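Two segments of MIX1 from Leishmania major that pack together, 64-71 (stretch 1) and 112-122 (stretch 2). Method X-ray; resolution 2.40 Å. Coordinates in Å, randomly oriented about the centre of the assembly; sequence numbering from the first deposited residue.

Stretch 1 (64-71) YYPADWLI
Stretch 2 (112-122) RVSDPNGGRVN

The apolar centre of this contact is small and built from short side chains. Ala67 points its CB toward stretch 2 and meets Val113, which points back with chi1 in p (80°): Ala67 CB lies 3.7 Å from Val113 CG1, and Ala67 CA is 3.5 Å from the same Val113 CG1. Ala67 CB also sits 3.2 Å from Ser114 O, so the side chain has no slack at this point, and a single methyl fits against the carbonyl. Pro66 extends the patch at its margin, Pro66 CB lying 4.5 Å from Val113 CG2.

Beside this, Pro116 presents its CB 3.0 Å from Ala67 O and 3.6 Å from Trp69 CD1. Register is set by CA pairs, Asp68 CA to Pro116 CA at 4.2 Å and Leu70 CA to Gly118 CA at 5.0 Å, so both chains advance in the same direction, two residues per step. Each carries a type I turn, Tyr65 to Asp68 (Asp68 N to Tyr65 O, 3.1 Å) and Pro116 to Gly119 (Gly119 N to Pro116 O, 3.1 Å). Stretch 1 leaves one helix at Tyr65 (phi/psi -139/57), turns through Pro66 (-65/-14) and Ala67 (-96/-6), passes through Asp68 at -78/144 and enters another at Leu70. Stretch 2 has no regular helix or strand: Val113 (-146/152) and Ser114 (-146/168) are extended, Asp115 turns at positive phi (78/46), and Pro116 (-63/137) and Asn117 (-63/-34) lead into Gly118.

Trp69 is buried, with chi1 56° (p) and chi2 -85°. Its CA-to-CB bond points sideways, but the indole reaches the second turn, with Pro116 CB at the ring edge and Val121 CG2 4.4 Å from Trp69 CD1. Near the ring plane, Trp69 NE1 donates to Gly119 O at 3.2 Å and 159°, which lets the indole bury its polar atom as well as its carbons. Gly118 (-70/-8) makes room: an ideal CB would lie 2.7 Å from Trp69 CE2, a clash, and 3.1 Å from Leu70 CB, whose actual distance to Gly118 CA is 4.0 Å. Gly119 is glycine for a local reason, since at 107/-180 a CB would jam against the preceding carbonyl oxygen.

At the polar edge, Asp68 (chi1 -176°, t; chi2 45°) serves both its own helix and the partner turn. Asp68 OD2 accepts from Ile71 N at 3.0 Å, while Asp68 OD1 takes weak bonds from Leu70 N at 3.2 Å and Gly118 N at 2.9 Å, the latter at 118°. Asn117, chi1 -62° (m) and chi2 76°, packs its CB 3.3 Å from Asp68 OD1 and brings ND2 to 3.4 Å from Tyr65 CD1, with Tyr65 at chi1 -47° (m); ND2 is hydrogen-bonded elsewhere in the structure, so it meets the ring satisfied. Altogether 494 Å² is buried.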

# COMPACT_ATOMS: atom_id res chain seq x y z
N TYR A 64 -15.91 -5.45 5.78
CA TYR A 64 -15.31 -6.78 5.72
C TYR A 64 -13.93 -6.85 6.36
O TYR A 64 -13.51 -7.92 6.82
CB TYR A 64 -15.25 -7.26 4.26
CG TYR A 64 -16.61 -7.52 3.66
CD1 TYR A 64 -17.41 -8.56 4.14
CD2 TYR A 64 -17.10 -6.74 2.63
CE1 TYR A 64 -18.66 -8.81 3.59
CE2 TYR A 64 -18.35 -6.98 2.08
CZ TYR A 64 -19.12 -8.01 2.56
OH TYR A 64 -20.35 -8.25 2.02
N TYR A 65 -13.22 -5.73 6.39
CA TYR A 65 -11.84 -5.71 6.88
C TYR A 65 -11.52 -4.49 7.75
O TYR A 65 -10.58 -3.75 7.48
CB TYR A 65 -10.87 -5.81 5.69
CG TYR A 65 -11.25 -6.88 4.72
CD1 TYR A 65 -11.02 -8.21 5.01
CD2 TYR A 65 -11.86 -6.57 3.50
CE1 TYR A 65 -11.37 -9.23 4.12
CE2 TYR A 65 -12.23 -7.59 2.59
CZ TYR A 65 -11.98 -8.91 2.92
OH TYR A 65 -12.32 -9.93 2.07
N PRO A 66 -12.30 -4.29 8.83
CA PRO A 66 -12.15 -3.11 9.71
C PRO A 66 -10.80 -3.10 10.44
O PRO A 66 -10.43 -2.07 11.01
CB PRO A 66 -13.26 -3.28 10.75
CG PRO A 66 -13.62 -4.75 10.72
CD PRO A 66 -13.11 -5.36 9.44
N ALA A 67 -10.10 -4.23 10.44
CA ALA A 67 -8.81 -4.34 11.11
C ALA A 67 -7.61 -4.13 10.19
O ALA A 67 -6.48 -4.08 10.66
CB ALA A 67 -8.67 -5.66 11.84
N ASP A 68 -7.86 -4.01 8.89
CA ASP A 68 -6.77 -3.83 7.93
C ASP A 68 -6.21 -2.40 7.90
O ASP A 68 -6.96 -1.42 8.02
CB ASP A 68 -7.22 -4.21 6.52
CG ASP A 68 -6.09 -4.13 5.50
OD1 ASP A 68 -4.98 -4.63 5.81
OD2 ASP A 68 -6.31 -3.57 4.40
N TRP A 69 -4.90 -2.29 7.70
CA TRP A 69 -4.24 -0.97 7.61
C TRP A 69 -3.74 -0.70 6.20
O TRP A 69 -3.58 0.45 5.80
CB TRP A 69 -3.07 -0.85 8.62
CG TRP A 69 -2.08 -1.94 8.43
CD1 TRP A 69 -2.12 -3.18 8.96
CD2 TRP A 69 -0.92 -1.90 7.59
NE1 TRP A 69 -1.06 -3.93 8.52
CE2 TRP A 69 -0.30 -3.16 7.67
CE3 TRP A 69 -0.34 -0.92 6.78
CZ2 TRP A 69 0.87 -3.46 6.99
CZ3 TRP A 69 0.82 -1.23 6.10
CH2 TRP A 69 1.41 -2.48 6.21
N LEU A 70 -3.49 -1.78 5.45
CA LEU A 70 -2.87 -1.67 4.13
C LEU A 70 -3.75 -0.89 3.15
O LEU A 70 -3.30 0.05 2.49
CB LEU A 70 -2.56 -3.05 3.56
CG LEU A 70 -1.66 -3.09 2.32
CD1 LEU A 70 -0.55 -2.05 2.41
CD2 LEU A 70 -1.08 -4.48 2.12
N ILE A 71 -5.01 -1.27 3.07
CA ILE A 71 -5.92 -0.59 2.17
C ILE A 71 -6.12 0.87 2.59
O ILE A 71 -6.06 1.77 1.75
CB ILE A 71 -7.23 -1.37 1.99
CG1 ILE A 71 -6.94 -2.62 1.14
CG2 ILE A 71 -8.31 -0.49 1.34
CD1 ILE A 71 -8.15 -3.49 0.84
N ARG A 112 -7.64 -1.53 18.94
CA ARG A 112 -9.06 -1.56 19.11
C ARG A 112 -9.68 -2.62 18.23
O ARG A 112 -10.80 -3.02 18.39
CB ARG A 112 -9.63 -0.21 18.77
CG ARG A 112 -9.61 0.69 19.91
CD ARG A 112 -10.25 1.97 19.63
NE ARG A 112 -9.46 3.01 20.21
CZ ARG A 112 -8.85 3.95 19.54
NH1 ARG A 112 -8.98 4.03 18.28
NH2 ARG A 112 -8.15 4.84 20.17
N VAL A 113 -8.91 -3.07 17.29
CA VAL A 113 -9.36 -4.01 16.34
C VAL A 113 -8.14 -4.85 16.05
O VAL A 113 -7.05 -4.40 16.20
CB VAL A 113 -9.86 -3.27 15.15
CG1 VAL A 113 -8.78 -2.85 14.30
CG2 VAL A 113 -10.82 -4.04 14.45
N SER A 114 -8.30 -6.10 15.66
CA SER A 114 -7.12 -6.89 15.45
C SER A 114 -7.20 -7.91 14.33
O SER A 114 -8.25 -8.18 13.81
CB SER A 114 -6.62 -7.52 16.74
OG SER A 114 -7.46 -8.55 17.16
N ASP A 115 -6.06 -8.46 13.99
CA ASP A 115 -5.94 -9.34 12.87
C ASP A 115 -5.89 -8.67 11.54
O ASP A 115 -6.56 -9.07 10.63
CB ASP A 115 -7.08 -10.30 12.87
CG ASP A 115 -6.65 -11.64 13.22
OD1 ASP A 115 -7.01 -12.57 12.50
OD2 ASP A 115 -5.92 -11.76 14.19
N PRO A 116 -5.09 -7.62 11.43
CA PRO A 116 -5.01 -6.85 10.20
C PRO A 116 -4.50 -7.63 9.04
O PRO A 116 -3.56 -8.38 9.13
CB PRO A 116 -4.02 -5.76 10.56
CG PRO A 116 -4.11 -5.64 12.00
CD PRO A 116 -4.24 -7.02 12.47
N ASN A 117 -5.15 -7.42 7.92
CA ASN A 117 -4.90 -8.13 6.69
C ASN A 117 -3.53 -7.88 6.16
O ASN A 117 -2.95 -8.74 5.55
CB ASN A 117 -5.95 -7.78 5.66
CG ASN A 117 -7.31 -8.18 6.08
OD1 ASN A 117 -7.92 -7.54 6.90
ND2 ASN A 117 -7.79 -9.26 5.55
N GLY A 118 -3.04 -6.68 6.36
CA GLY A 118 -1.75 -6.28 5.83
C GLY A 118 -0.64 -7.00 6.54
O GLY A 118 0.52 -6.87 6.21
N GLY A 119 -1.01 -7.70 7.59
CA GLY A 119 -0.04 -8.31 8.45
C GLY A 119 0.10 -7.63 9.78
O GLY A 119 -0.55 -6.67 10.08
N ARG A 120 0.99 -8.19 10.58
CA ARG A 120 1.11 -7.84 11.97
C ARG A 120 1.69 -6.48 12.15
O ARG A 120 2.65 -6.13 11.51
CB ARG A 120 1.97 -8.85 12.72
CG ARG A 120 2.94 -9.62 11.86
CD ARG A 120 3.79 -10.55 12.72
NE ARG A 120 3.56 -11.96 12.43
CZ ARG A 120 3.59 -12.92 13.35
NH1 ARG A 120 3.84 -12.59 14.62
NH2 ARG A 120 3.38 -14.19 13.02
N VAL A 121 1.07 -5.74 13.07
CA VAL A 121 1.54 -4.45 13.45
C VAL A 121 2.71 -4.62 14.38
O VAL A 121 2.69 -4.31 15.54
CB VAL A 121 0.44 -3.62 14.01
CG1 VAL A 121 0.89 -2.26 14.19
CG2 VAL A 121 -0.66 -3.61 13.05
N ASN A 122 3.76 -5.13 13.80
CA ASN A 122 5.02 -5.05 14.41
C ASN A 122 5.15 -3.57 14.52
O ASN A 122 4.19 -2.87 14.47
CB ASN A 122 6.06 -5.63 13.50
CG ASN A 122 6.33 -4.77 12.36
OD1 ASN A 122 5.99 -3.62 12.38
ND2 ASN A 122 6.96 -5.30 11.36